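Local atomic coordinates of hypothetical protein PH0730 (Pyrococcus horikoshii, PDB entry 2P8T), a protein that is of unknown function but links a helix-turn-helix-like N-terminal region to a second alpha/beta region, with only tentative assignment to ATP binding and aminoacyl-tRNA ligase activity. Residues Y15-V20 / P193-V198; L57-S62 / T70-E75; V90-Y95 / P149-K154; I100-P105 / A163-W168. One frame throughout, in Å; residues are numbered along the deposited sequence.

Interaction 1 of 4, residues Y15-V20 / P193-V198; sequences YTVEDV and PEILEV
Y15 makes the polar link between these segments, its phenol OH donating to the backbone O of V198 in a short hydrogen bond of 2.5 Å. The carbonyl points almost straight at the donor, with a C=O...OH angle of 168°, and V198 O lies in the plane of the ring, at its edge. With CG between the backbone N and the carbonyl carbon (chi1 63°), the ring leaves the backbone on the side of the C-terminal segment. A phenylalanine here lacks the hydroxyl and would probably leave V198 O without this donor and the chain end less firmly held.

Apolar contact is made by branched side chains. CG2 of V20 meets CG1 of V198 at 3.7 Å, while its other branch, CG1, lies 3.9 Å from CG2 of I195. The V17 and I195 side chains cross at about a right angle, V17 CG2 lying 4.1 Å from that same I195 methyl. L54 of helix 44-56 adjoins V198, and I76 and L80 of helix 71-81 adjoin I195.

Within 15-20, T16 N donates to D19 OD2 at 2.8 Å, and D19 N returns a bond to T16 OG1 at 3.2 Å; D19 OD1 also pairs with K177. This reciprocal pattern is a capping box at the start of helix 17-26, part of the N-terminal region of probable helix-turn-helix kinship, against which the C-terminal turn 193-196 packs.

Interaction 2 of 4, residues L57-S62 / T70-E75; sequences LDIIRS and TLKGKE
T70 and K72 both reach back to carbonyls of the 57-59 turn. The T70 hydroxyl donates to D58 O at 2.6 Å, approaching from 37° above the carbonyl plane, and K72 NZ donates to L57 O at 2.8 Å, lying in that carbonyl's plane. The lysine spans the gap because its chain is extended, with CG anti to the backbone N (chi1 180°). A third bond joins the backbones, T70 N to I59 O at 3.1 Å.

T70 OG1 has a second task: as N-cap of helix 71-81 it accepts from G73 N at 3.0 Å. A valine in place of T70 lacks the hydroxyl and would probably leave D58 O without this donor and the first helical turn without its cap. Farther out, a water accepts from K72 N and donates to D58 OD2. R61 NH2 and D58 OD1 attract through charge alone, the oxygen lying above one face of the guanidinium, toward its rim; R61 NH1 also bonds S55 O.

Packing completes the contact. T70 CG2 rests 3.6 Å from R61 CG, and I59 CG1 touches K72 CE at 3.7 Å. G73 CA approaches I59 O at 3.4 Å in a CA-H...O contact; a CB on this residue would clash with that oxygen.

D58, with positive phi, ends helix 44-56 in a Schellman motif. The carbonyls of L57 and D58, just past the helix, meet a lysine ammonium and a threonine hydroxyl, a pairing likely to be electrostatically favourable, while one hydroxyl couples the end of one helix to the start of the next.

Interaction 3 of 4, residues V90-Y95 / P149-K154; sequences VSVDGY and PEVAKK
V151 turns its two methyls to different parts of the strand: with chi1 at 175°, CG1 is anti to the backbone N, whereas CG2 is anti to the carbonyl carbon. V90 has CG1 anti to its own carbonyl carbon (chi1 -63°), which brings this methyl to the helix. The two valines cross at about a right angle, and their CG1 atoms are 4.0 Å apart. The other methyl, CG2 of V151, sits against the backbone, 3.1 Å from S91 O, a tight approach of carbon to oxygen. It also faces CG2 of V92 at 4.2 Å.

The strand belongs to a beta hairpin at the edge of an antiparallel sheet. Its type I' turn, V92 to Y95, is closed by paired backbone bonds, V92 N to Y95 O and Y95 N to V92 O, both 2.9 Å. Helix 149-154 packs against this strand, outermost within the chain, the axes of the short segments approaching to 7.9 Å and running nearly antiparallel at 156°.

K154 CB touches V90 CG1 at 4.2 Å, and the lysine's ammonium NZ bonds to the backbone O of G89. V151 also meets I166 of strand 163-168.

Interaction 4 of 4, residues I100-P105 / A163-W168; sequences IVVKNP and AVIITW
I165 lies beside I100 and V102, and its side chain reaches over to both. Its CB is 3.6 Å from I100 O, the carbonyl that also accepts from I165 N. CG1, anti to the carbonyl carbon of I165 (chi1 -62°), stays near I100 O at 3.8 Å and comes to 4.1 Å from V102 CG2. The tip, CD1, then closes on that same V102 methyl at 3.4 Å, tighter than usual for two carbons, where the side chains cross obliquely.

Four backbone hydrogen bonds hold the strands antiparallel. I100 and I165 exchange one pair, and V102 and A163 the next, with V102 N to A163 O at 2.8 Å. Between them V101 and V164 form a non-hydrogen-bonded pair, their CG2 atoms 4.5 Å apart on the face opposite I100, V102 and I165. V101 CA adds a CA-H...O contact to A163 O.

Beyond the pairing, the chain turns so that the ring of P105 comes against A163, CG to CB at 3.8 Å. Helix 172-187 lies over the face with I100, V102 and I165, with A179, K187 and V182 respectively touching them.

The ladder thus satisfies the backbone amides and carbonyls of I100, V102, A163 and I165 mutually, and leaves aliphatic branches to fill the buried interface between sheet and helix.

How the interactions relate
Interactions 1 and 2 adjoin, their centres 14 Å apart, and touch where V198 packs on L57 and I59. Interactions 3 and 4 are also 14 Å apart between centres and share the five-stranded antiparallel sheet: V92 of one packs on W168 of the other. The two pairs lie on opposite sides of the chain's centre, the centres of interactions 2 and 3 being 33 Å apart. Along the sequence, 15-20 with 193-198 encloses all the rest; interaction 2 closes before 3 and 4, whose segments alternate. The chain's end therefore returns to the helix-turn-helix-like region, the sheet and its helices being formed by the sequence in between.

Interaction 1 of 4, residues Y15-V20 / P193-V198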
loop_
_atom_site.group_PDB
_atom_site.type_symbol
_atom_site.label_atom_id
_atom_site.label_comp_id
_atom_site.label_asym_id
_atom_site.label_seq_id
_atom_site.Cartn_x
_atom_site.Cartn_y
_atom_site.Cartn_z
ATOM N N TYR A 15 14.407 0.577 9.013
ATOM C CA TYR A 15 13.276 0.291 8.101
ATOM C C TYR A 15 12.079 -0.198 8.901
ATOM O O TYR A 15 12.239 -0.745 9.996
ATOM C CB TYR A 15 13.649 -0.718 6.995
ATOM C CG TYR A 15 14.045 -2.118 7.467
ATOM C CD1 TYR A 15 13.083 -3.079 7.787
ATOM C CD2 TYR A 15 15.392 -2.491 7.541
ATOM C CE1 TYR A 15 13.452 -4.367 8.205
ATOM C CE2 TYR A 15 15.773 -3.780 7.959
ATOM C CZ TYR A 15 14.801 -4.706 8.289
ATOM O OH TYR A 15 15.182 -5.967 8.682
ATOM N N THR A 16 10.883 -0.019 8.339
ATOM C CA THR A 16 9.635 -0.327 9.034
ATOM C C THR A 16 8.883 -1.480 8.351
ATOM O O THR A 16 9.240 -1.869 7.248
ATOM C CB THR A 16 8.724 0.924 9.072
ATOM O OG1 THR A 16 8.322 1.251 7.737
ATOM C CG2 THR A 16 9.498 2.124 9.636
ATOM N N VAL A 17 7.849 -2.020 9.013
ATOM C CA VAL A 17 6.981 -3.033 8.386
ATOM C C VAL A 17 6.372 -2.479 7.081
ATOM O O VAL A 17 6.177 -3.222 6.117
ATOM C CB VAL A 17 5.897 -3.580 9.368
ATOM C CG1 VAL A 17 4.887 -2.498 9.732
ATOM C CG2 VAL A 17 5.191 -4.801 8.809
ATOM N N GLU A 18 6.130 -1.167 7.034
ATOM C CA GLU A 18 5.554 -0.559 5.845
ATOM C C GLU A 18 6.558 -0.610 4.714
ATOM O O GLU A 18 6.180 -0.783 3.573
ATOM C CB GLU A 18 5.097 0.888 6.105
ATOM C CG GLU A 18 3.840 0.992 6.965
ATOM C CD GLU A 18 4.110 0.997 8.452
ATOM O OE1 GLU A 18 5.300 0.997 8.841
ATOM O OE2 GLU A 18 3.127 1.019 9.232
ATOM N N ASP A 19 7.849 -0.457 5.035
ATOM C CA ASP A 19 8.894 -0.603 4.030
ATOM C C ASP A 19 8.971 -2.053 3.532
ATOM O O ASP A 19 9.155 -2.280 2.345
ATOM C CB ASP A 19 10.268 -0.176 4.584
ATOM C CG ASP A 19 10.322 1.292 4.982
ATOM O OD1 ASP A 19 9.823 2.167 4.217
ATOM O OD2 ASP A 19 10.882 1.571 6.063
ATOM N N VAL A 20 8.852 -3.022 4.436
ATOM C CA VAL A 20 8.856 -4.448 4.055
ATOM C C VAL A 20 7.687 -4.670 3.105
ATOM O O VAL A 20 7.882 -5.155 1.979
ATOM C CB VAL A 20 8.730 -5.397 5.268
ATOM C CG1 VAL A 20 8.666 -6.883 4.825
ATOM C CG2 VAL A 20 9.876 -5.165 6.283
ATOM N N PRO A 193 3.042 -13.791 9.915
ATOM C CA PRO A 193 4.265 -13.690 10.724
ATOM C C PRO A 193 5.554 -13.652 9.896
ATOM O O PRO A 193 6.547 -13.074 10.340
ATOM C CB PRO A 193 4.233 -14.954 11.583
ATOM C CG PRO A 193 2.776 -15.363 11.615
ATOM C CD PRO A 193 2.237 -14.974 10.274
ATOM N N GLU A 194 5.533 -14.261 8.708
ATOM C CA GLU A 194 6.696 -14.284 7.836
ATOM C C GLU A 194 7.129 -12.877 7.445
ATOM O O GLU A 194 8.306 -12.633 7.234
ATOM C CB GLU A 194 6.432 -15.131 6.585
ATOM C CG GLU A 194 5.965 -16.549 6.896
ATOM C CD GLU A 194 6.241 -17.544 5.774
ATOM O OE1 GLU A 194 6.199 -17.161 4.587
ATOM O OE2 GLU A 194 6.502 -18.730 6.088
ATOM N N ILE A 195 6.167 -11.958 7.346
ATOM C CA ILE A 195 6.469 -10.554 7.078
ATOM C C ILE A 195 6.986 -9.866 8.343
ATOM O O ILE A 195 7.983 -9.141 8.310
ATOM C CB ILE A 195 5.234 -9.802 6.524
ATOM C CG1 ILE A 195 4.919 -10.271 5.097
ATOM C CG2 ILE A 195 5.449 -8.264 6.545
ATOM C CD1 ILE A 195 3.648 -9.652 4.500
ATOM N N LEU A 196 6.296 -10.085 9.449
ATOM C CA LEU A 196 6.706 -9.516 10.740
ATOM C C LEU A 196 8.126 -9.946 11.115
ATOM O O LEU A 196 8.853 -9.184 11.760
ATOM C CB LEU A 196 5.724 -9.925 11.836
ATOM C CG LEU A 196 4.257 -9.506 11.668
ATOM C CD1 LEU A 196 3.383 -10.123 12.774
ATOM C CD2 LEU A 196 4.112 -7.978 11.634
ATOM N N GLU A 197 8.528 -11.152 10.693
ATOM C CA GLU A 197 9.890 -11.664 10.942
ATOM C C GLU A 197 11.000 -10.781 10.347
ATOM O O GLU A 197 12.153 -10.834 10.777
ATOM C CB GLU A 197 10.029 -13.095 10.398
ATOM C CG GLU A 197 11.025 -13.962 11.165
ATOM C CD GLU A 197 11.094 -15.415 10.693
ATOM O OE1 GLU A 197 10.365 -15.815 9.742
ATOM O OE2 GLU A 197 11.896 -16.168 11.299
ATOM N N VAL A 198 10.658 -9.978 9.347
ATOM C CA VAL A 198 11.655 -9.164 8.659
ATOM C C VAL A 198 12.073 -7.932 9.498
ATOM O O VAL A 198 13.172 -7.385 9.345
ATOM C CB VAL A 198 11.166 -8.765 7.238
ATOM C CG1 VAL A 198 12.266 -8.016 6.467
ATOM C CG2 VAL A 198 10.683 -10.008 6.456
#

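Interaction 2 of 4, residues L57-S62 / T70-E75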
loop_
_atom_site.group_PDB
_atom_site.type_symbol
_atom_site.label_atom_id
_atom_site.label_comp_id
_atom_site.label_asym_id
_atom_site.label_seq_id
_atom_site.Cartn_x
_atom_site.Cartn_y
_atom_site.Cartn_z
ATOM N N LEU A 57 16.150 -14.499 4.794
ATOM C CA LEU A 57 14.886 -15.154 5.056
ATOM C C LEU A 57 14.324 -15.897 3.829
ATOM O O LEU A 57 13.221 -16.438 3.892
ATOM C CB LEU A 57 13.883 -14.119 5.577
ATOM C CG LEU A 57 14.101 -13.732 7.046
ATOM C CD1 LEU A 57 13.166 -12.600 7.368
ATOM C CD2 LEU A 57 13.873 -14.907 7.990
ATOM N N ASP A 58 15.095 -15.921 2.748
ATOM C CA ASP A 58 14.732 -16.633 1.497
ATOM C C ASP A 58 13.434 -16.070 0.918
ATOM O O ASP A 58 12.597 -16.811 0.381
ATOM C CB ASP A 58 14.598 -18.143 1.716
ATOM C CG ASP A 58 14.432 -18.919 0.398
ATOM O OD1 ASP A 58 15.033 -18.496 -0.613
ATOM O OD2 ASP A 58 13.680 -19.930 0.389
ATOM N N ILE A 59 13.268 -14.759 1.054
ATOM C CA ILE A 59 12.087 -14.099 0.518
ATOM C C ILE A 59 12.405 -13.517 -0.836
ATOM O O ILE A 59 11.555 -13.506 -1.725
ATOM C CB ILE A 59 11.514 -13.058 1.498
ATOM C CG1 ILE A 59 10.918 -13.796 2.703
ATOM C CG2 ILE A 59 10.448 -12.187 0.837
ATOM C CD1 ILE A 59 10.509 -12.861 3.877
ATOM N N ILE A 60 13.637 -13.055 -0.992
ATOM C CA ILE A 60 14.147 -12.597 -2.286
ATOM C C ILE A 60 15.490 -13.245 -2.622
ATOM O O ILE A 60 16.176 -13.786 -1.748
ATOM C CB ILE A 60 14.312 -11.058 -2.368
ATOM C CG1 ILE A 60 15.482 -10.572 -1.487
ATOM C CG2 ILE A 60 12.990 -10.331 -2.061
ATOM C CD1 ILE A 60 15.782 -9.114 -1.639
ATOM N N ARG A 61 15.832 -13.203 -3.904
ATOM C CA ARG A 61 17.143 -13.615 -4.382
ATOM C C ARG A 61 17.603 -12.579 -5.388
ATOM O O ARG A 61 16.776 -11.874 -5.966
ATOM C CB ARG A 61 17.094 -15.020 -5.009
ATOM C CG ARG A 61 17.128 -16.190 -4.001
ATOM C CD ARG A 61 18.539 -16.400 -3.424
ATOM N NE ARG A 61 18.605 -17.347 -2.304
ATOM C CZ ARG A 61 18.392 -17.026 -1.024
ATOM N NH1 ARG A 61 18.042 -15.786 -0.683
ATOM N NH2 ARG A 61 18.513 -17.954 -0.080
ATOM N N SER A 62 18.921 -12.469 -5.576
ATOM C CA SER A 62 19.506 -11.469 -6.472
ATOM C C SER A 62 20.113 -12.102 -7.723
ATOM O O SER A 62 20.774 -13.138 -7.636
ATOM C CB SER A 62 20.572 -10.652 -5.749
ATOM O OG SER A 62 21.278 -9.831 -6.663
ATOM N N THR A 70 11.385 -15.111 -4.325
ATOM C CA THR A 70 11.535 -16.564 -4.326
ATOM C C THR A 70 10.134 -17.181 -4.292
ATOM O O THR A 70 9.139 -16.449 -4.274
ATOM C CB THR A 70 12.280 -17.032 -3.073
ATOM O OG1 THR A 70 11.474 -16.730 -1.918
ATOM C CG2 THR A 70 13.660 -16.338 -2.945
ATOM N N LEU A 71 10.056 -18.511 -4.245
ATOM C CA LEU A 71 8.765 -19.192 -4.083
ATOM C C LEU A 71 8.088 -18.796 -2.760
ATOM O O LEU A 71 6.888 -18.505 -2.729
ATOM C CB LEU A 71 8.917 -20.705 -4.218
ATOM C CG LEU A 71 9.512 -21.140 -5.573
ATOM C CD1 LEU A 71 9.752 -22.655 -5.616
ATOM C CD2 LEU A 71 8.685 -20.663 -6.781
ATOM N N LYS A 72 8.874 -18.727 -1.690
ATOM C CA LYS A 72 8.374 -18.183 -0.415
ATOM C C LYS A 72 7.887 -16.730 -0.566
ATOM O O LYS A 72 6.793 -16.391 -0.085
ATOM C CB LYS A 72 9.455 -18.309 0.669
ATOM C CG LYS A 72 9.034 -17.769 2.027
ATOM C CD LYS A 72 10.189 -17.751 2.986
ATOM C CE LYS A 72 9.799 -17.010 4.273
ATOM N NZ LYS A 72 10.919 -17.080 5.258
ATOM N N GLY A 73 8.671 -15.883 -1.241
ATOM C CA GLY A 73 8.299 -14.485 -1.463
ATOM C C GLY A 73 7.022 -14.318 -2.289
ATOM O O GLY A 73 6.194 -13.452 -2.001
ATOM N N LYS A 74 6.875 -15.153 -3.324
ATOM C CA LYS A 74 5.650 -15.189 -4.131
ATOM C C LYS A 74 4.410 -15.647 -3.355
ATOM O O LYS A 74 3.309 -15.123 -3.583
ATOM C CB LYS A 74 5.853 -16.098 -5.357
ATOM C CG LYS A 74 4.623 -16.203 -6.260
ATOM C CD LYS A 74 4.461 -14.930 -7.114
ATOM C CE LYS A 74 3.527 -15.167 -8.298
ATOM N NZ LYS A 74 2.128 -15.360 -7.875
ATOM N N GLU A 75 4.573 -16.619 -2.460
ATOM C CA GLU A 75 3.463 -17.104 -1.649
ATOM C C GLU A 75 3.043 -15.981 -0.700
ATOM O O GLU A 75 1.858 -15.778 -0.439
ATOM C CB GLU A 75 3.836 -18.347 -0.833
ATOM C CG GLU A 75 4.094 -19.615 -1.656
ATOM C CD GLU A 75 4.528 -20.790 -0.797
ATOM O OE1 GLU A 75 5.304 -20.580 0.172
ATOM O OE2 GLU A 75 4.106 -21.932 -1.095
HETATM O O HOH W 1 11.607 -20.010 -1.549
#

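Interaction 3 of 4, residues V90-Y95 / P149-K154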
loop_
_atom_site.group_PDB
_atom_site.type_symbol
_atom_site.label_atom_id
_atom_site.label_comp_id
_atom_site.label_asym_id
_atom_site.label_seq_id
_atom_site.Cartn_x
_atom_site.Cartn_y
_atom_site.Cartn_z
ATOM N N VAL A 90 -2.428 7.280 -8.706
ATOM C CA VAL A 90 -3.463 8.219 -9.102
ATOM C C VAL A 90 -2.922 9.645 -8.922
ATOM O O VAL A 90 -1.773 9.843 -8.517
ATOM C CB VAL A 90 -4.793 8.025 -8.288
ATOM C CG1 VAL A 90 -5.409 6.648 -8.534
ATOM C CG2 VAL A 90 -4.564 8.244 -6.779
ATOM N N SER A 91 -3.750 10.633 -9.225
ATOM C CA SER A 91 -3.394 12.027 -8.980
ATOM C C SER A 91 -4.571 12.726 -8.293
ATOM O O SER A 91 -5.718 12.601 -8.728
ATOM C CB SER A 91 -3.015 12.706 -10.301
ATOM O OG SER A 91 -3.187 14.107 -10.221
ATOM N N VAL A 92 -4.296 13.434 -7.197
ATOM C CA VAL A 92 -5.361 14.106 -6.457
ATOM C C VAL A 92 -4.986 15.580 -6.377
ATOM O O VAL A 92 -3.949 15.917 -5.812
ATOM C CB VAL A 92 -5.560 13.517 -5.020
ATOM C CG1 VAL A 92 -6.677 14.256 -4.273
ATOM C CG2 VAL A 92 -5.875 12.029 -5.080
ATOM N N ASP A 93 -5.799 16.439 -6.993
ATOM C CA ASP A 93 -5.564 17.882 -6.957
ATOM C C ASP A 93 -4.106 18.194 -7.337
ATOM O O ASP A 93 -3.466 19.045 -6.718
ATOM C CB ASP A 93 -5.902 18.447 -5.559
ATOM C CG ASP A 93 -7.415 18.562 -5.306
ATOM O OD1 ASP A 93 -8.125 19.095 -6.186
ATOM O OD2 ASP A 93 -7.894 18.131 -4.219
ATOM N N GLY A 94 -3.582 17.463 -8.320
ATOM C CA GLY A 94 -2.222 17.672 -8.825
ATOM C C GLY A 94 -1.060 17.059 -8.049
ATOM O O GLY A 94 0.089 17.233 -8.444
ATOM N N TYR A 95 -1.348 16.366 -6.943
ATOM C CA TYR A 95 -0.334 15.627 -6.173
ATOM C C TYR A 95 -0.338 14.138 -6.527
ATOM O O TYR A 95 -1.406 13.579 -6.784
ATOM C CB TYR A 95 -0.605 15.768 -4.672
ATOM C CG TYR A 95 -0.514 17.185 -4.186
ATOM C CD1 TYR A 95 0.725 17.768 -3.919
ATOM C CD2 TYR A 95 -1.659 17.947 -4.003
ATOM C CE1 TYR A 95 0.816 19.079 -3.491
ATOM C CE2 TYR A 95 -1.584 19.255 -3.571
ATOM C CZ TYR A 95 -0.344 19.816 -3.310
ATOM O OH TYR A 95 -0.267 21.124 -2.866
ATOM N N PRO A 149 -13.320 12.098 -10.723
ATOM C CA PRO A 149 -13.669 11.126 -11.764
ATOM C C PRO A 149 -12.486 10.351 -12.359
ATOM O O PRO A 149 -12.619 9.161 -12.633
ATOM C CB PRO A 149 -14.362 11.991 -12.838
ATOM C CG PRO A 149 -13.857 13.386 -12.602
ATOM C CD PRO A 149 -13.580 13.496 -11.125
ATOM N N GLU A 150 -11.351 11.006 -12.567
ATOM C CA GLU A 150 -10.179 10.329 -13.103
ATOM C C GLU A 150 -9.566 9.336 -12.103
ATOM O O GLU A 150 -9.087 8.259 -12.490
ATOM C CB GLU A 150 -9.148 11.328 -13.630
ATOM C CG GLU A 150 -9.605 12.093 -14.889
ATOM C CD GLU A 150 -10.127 11.181 -16.017
ATOM O OE1 GLU A 150 -9.463 10.186 -16.367
ATOM O OE2 GLU A 150 -11.212 11.472 -16.563
ATOM N N VAL A 151 -9.610 9.688 -10.818
ATOM C CA VAL A 151 -9.134 8.790 -9.765
ATOM C C VAL A 151 -9.989 7.529 -9.692
ATOM O O VAL A 151 -9.461 6.420 -9.731
ATOM C CB VAL A 151 -9.122 9.506 -8.369
ATOM C CG1 VAL A 151 -8.753 8.526 -7.260
ATOM C CG2 VAL A 151 -8.145 10.689 -8.393
ATOM N N ALA A 152 -11.302 7.713 -9.575
ATOM C CA ALA A 152 -12.262 6.616 -9.474
ATOM C C ALA A 152 -12.119 5.633 -10.640
ATOM O O ALA A 152 -12.156 4.405 -10.449
ATOM C CB ALA A 152 -13.685 7.153 -9.382
ATOM N N LYS A 153 -11.907 6.178 -11.833
ATOM C CA LYS A 153 -11.830 5.342 -13.038
ATOM C C LYS A 153 -10.637 4.383 -13.053
ATOM O O LYS A 153 -10.692 3.331 -13.695
ATOM C CB LYS A 153 -11.884 6.207 -14.310
ATOM C CG LYS A 153 -13.313 6.555 -14.719
ATOM C CD LYS A 153 -13.366 7.425 -15.967
ATOM C CE LYS A 153 -13.658 6.614 -17.237
ATOM N NZ LYS A 153 -15.125 6.328 -17.399
ATOM N N LYS A 154 -9.570 4.746 -12.341
ATOM C CA LYS A 154 -8.350 3.947 -12.261
ATOM C C LYS A 154 -8.416 2.822 -11.235
ATOM O O LYS A 154 -7.619 1.882 -11.285
ATOM C CB LYS A 154 -7.148 4.846 -11.949
ATOM C CG LYS A 154 -6.700 5.704 -13.125
ATOM C CD LYS A 154 -5.233 6.159 -12.989
ATOM C CE LYS A 154 -4.254 4.990 -13.134
ATOM N NZ LYS A 154 -2.821 5.423 -13.211
#

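Interaction 4 of 4, residues I100-P105 / A163-W168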
loop_
_atom_site.group_PDB
_atom_site.type_symbol
_atom_site.label_atom_id
_atom_site.label_comp_id
_atom_site.label_asym_id
_atom_site.label_seq_id
_atom_site.Cartn_x
_atom_site.Cartn_y
_atom_site.Cartn_z
ATOM N N ILE A 100 -5.342 1.871 -2.636
ATOM C CA ILE A 100 -5.304 0.457 -2.265
ATOM C C ILE A 100 -6.683 0.027 -1.752
ATOM O O ILE A 100 -7.242 0.629 -0.830
ATOM C CB ILE A 100 -4.217 0.153 -1.180
ATOM C CG1 ILE A 100 -2.840 0.686 -1.604
ATOM C CG2 ILE A 100 -4.188 -1.350 -0.854
ATOM C CD1 ILE A 100 -1.718 0.495 -0.543
ATOM N N VAL A 101 -7.223 -1.032 -2.345
ATOM C CA VAL A 101 -8.475 -1.625 -1.890
ATOM C C VAL A 101 -8.119 -2.583 -0.767
ATOM O O VAL A 101 -7.193 -3.409 -0.910
ATOM C CB VAL A 101 -9.187 -2.422 -3.012
ATOM C CG1 VAL A 101 -10.482 -3.092 -2.505
ATOM C CG2 VAL A 101 -9.454 -1.547 -4.216
ATOM N N VAL A 102 -8.839 -2.468 0.342
ATOM C CA VAL A 102 -8.710 -3.412 1.459
ATOM C C VAL A 102 -9.938 -4.332 1.463
ATOM O O VAL A 102 -11.075 -3.878 1.607
ATOM C CB VAL A 102 -8.603 -2.694 2.819
ATOM C CG1 VAL A 102 -8.427 -3.706 3.939
ATOM C CG2 VAL A 102 -7.444 -1.699 2.809
ATOM N N LYS A 103 -9.682 -5.628 1.300
ATOM C CA LYS A 103 -10.726 -6.615 1.139
ATOM C C LYS A 103 -11.230 -7.057 2.485
ATOM O O LYS A 103 -10.446 -7.224 3.411
ATOM C CB LYS A 103 -10.206 -7.798 0.307
ATOM C CG LYS A 103 -9.973 -7.393 -1.141
ATOM C CD LYS A 103 -8.790 -8.091 -1.792
ATOM C CE LYS A 103 -8.727 -7.720 -3.265
ATOM N NZ LYS A 103 -7.565 -8.302 -3.999
ATOM N N ASN A 104 -12.546 -7.240 2.580
ATOM C CA ASN A 104 -13.245 -7.538 3.843
ATOM C C ASN A 104 -12.647 -6.825 5.065
ATOM O O ASN A 104 -12.149 -7.490 5.979
ATOM C CB ASN A 104 -13.379 -9.066 4.075
ATOM C CG ASN A 104 -14.193 -9.409 5.347
ATOM O OD1 ASN A 104 -15.262 -8.838 5.591
ATOM N ND2 ASN A 104 -13.670 -10.327 6.160
ATOM N N PRO A 105 -12.696 -5.468 5.087
ATOM C CA PRO A 105 -12.083 -4.691 6.159
ATOM C C PRO A 105 -12.858 -4.810 7.464
ATOM O O PRO A 105 -14.032 -5.195 7.447
ATOM C CB PRO A 105 -12.174 -3.250 5.640
ATOM C CG PRO A 105 -13.401 -3.267 4.771
ATOM C CD PRO A 105 -13.349 -4.591 4.092
ATOM N N ALA A 163 -12.988 -1.616 1.559
ATOM C CA ALA A 163 -12.555 -0.243 1.835
ATOM C C ALA A 163 -11.613 0.191 0.732
ATOM O O ALA A 163 -10.959 -0.639 0.096
ATOM C CB ALA A 163 -11.875 -0.142 3.205
ATOM N N VAL A 164 -11.560 1.488 0.472
ATOM C CA VAL A 164 -10.665 1.989 -0.557
ATOM C C VAL A 164 -9.850 3.119 0.048
ATOM O O VAL A 164 -10.407 4.172 0.394
ATOM C CB VAL A 164 -11.412 2.473 -1.842
ATOM C CG1 VAL A 164 -10.370 2.883 -2.897
ATOM C CG2 VAL A 164 -12.308 1.371 -2.418
ATOM N N ILE A 165 -8.553 2.896 0.193
ATOM C CA ILE A 165 -7.644 3.902 0.763
ATOM C C ILE A 165 -7.124 4.705 -0.376
ATOM O O ILE A 165 -6.615 4.128 -1.336
ATOM C CB ILE A 165 -6.420 3.242 1.430
ATOM C CG1 ILE A 165 -6.856 2.356 2.588
ATOM C CG2 ILE A 165 -5.379 4.280 1.894
ATOM C CD1 ILE A 165 -5.795 1.278 2.919
ATOM N N ILE A 166 -7.226 6.031 -0.284
ATOM C CA ILE A 166 -6.568 6.894 -1.281
ATOM C C ILE A 166 -5.749 7.945 -0.558
ATOM O O ILE A 166 -6.307 8.770 0.153
ATOM C CB ILE A 166 -7.578 7.610 -2.210
ATOM C CG1 ILE A 166 -8.496 6.583 -2.877
ATOM C CG2 ILE A 166 -6.833 8.465 -3.289
ATOM C CD1 ILE A 166 -9.699 7.152 -3.574
ATOM N N THR A 167 -4.434 7.892 -0.721
ATOM C CA THR A 167 -3.562 8.934 -0.147
ATOM C C THR A 167 -2.926 9.759 -1.256
ATOM O O THR A 167 -2.784 9.285 -2.406
ATOM C CB THR A 167 -2.420 8.331 0.704
ATOM O OG1 THR A 167 -1.577 7.527 -0.131
ATOM C CG2 THR A 167 -2.953 7.496 1.857
ATOM N N TRP A 168 -2.498 10.975 -0.918
ATOM C CA TRP A 168 -1.668 11.751 -1.836
ATOM C C TRP A 168 -0.643 12.522 -1.042
ATOM O O TRP A 168 -0.809 12.718 0.158
ATOM C CB TRP A 168 -2.499 12.677 -2.743
ATOM C CG TRP A 168 -3.321 13.688 -2.028
ATOM C CD1 TRP A 168 -3.016 15.024 -1.831
ATOM C CD2 TRP A 168 -4.607 13.478 -1.430
ATOM N NE1 TRP A 168 -4.043 15.643 -1.140
ATOM C CE2 TRP A 168 -5.025 14.717 -0.880
ATOM C CE3 TRP A 168 -5.455 12.360 -1.312
ATOM C CZ2 TRP A 168 -6.254 14.865 -0.231
ATOM C CZ3 TRP A 168 -6.670 12.502 -0.652
ATOM C CH2 TRP A 168 -7.056 13.751 -0.116
#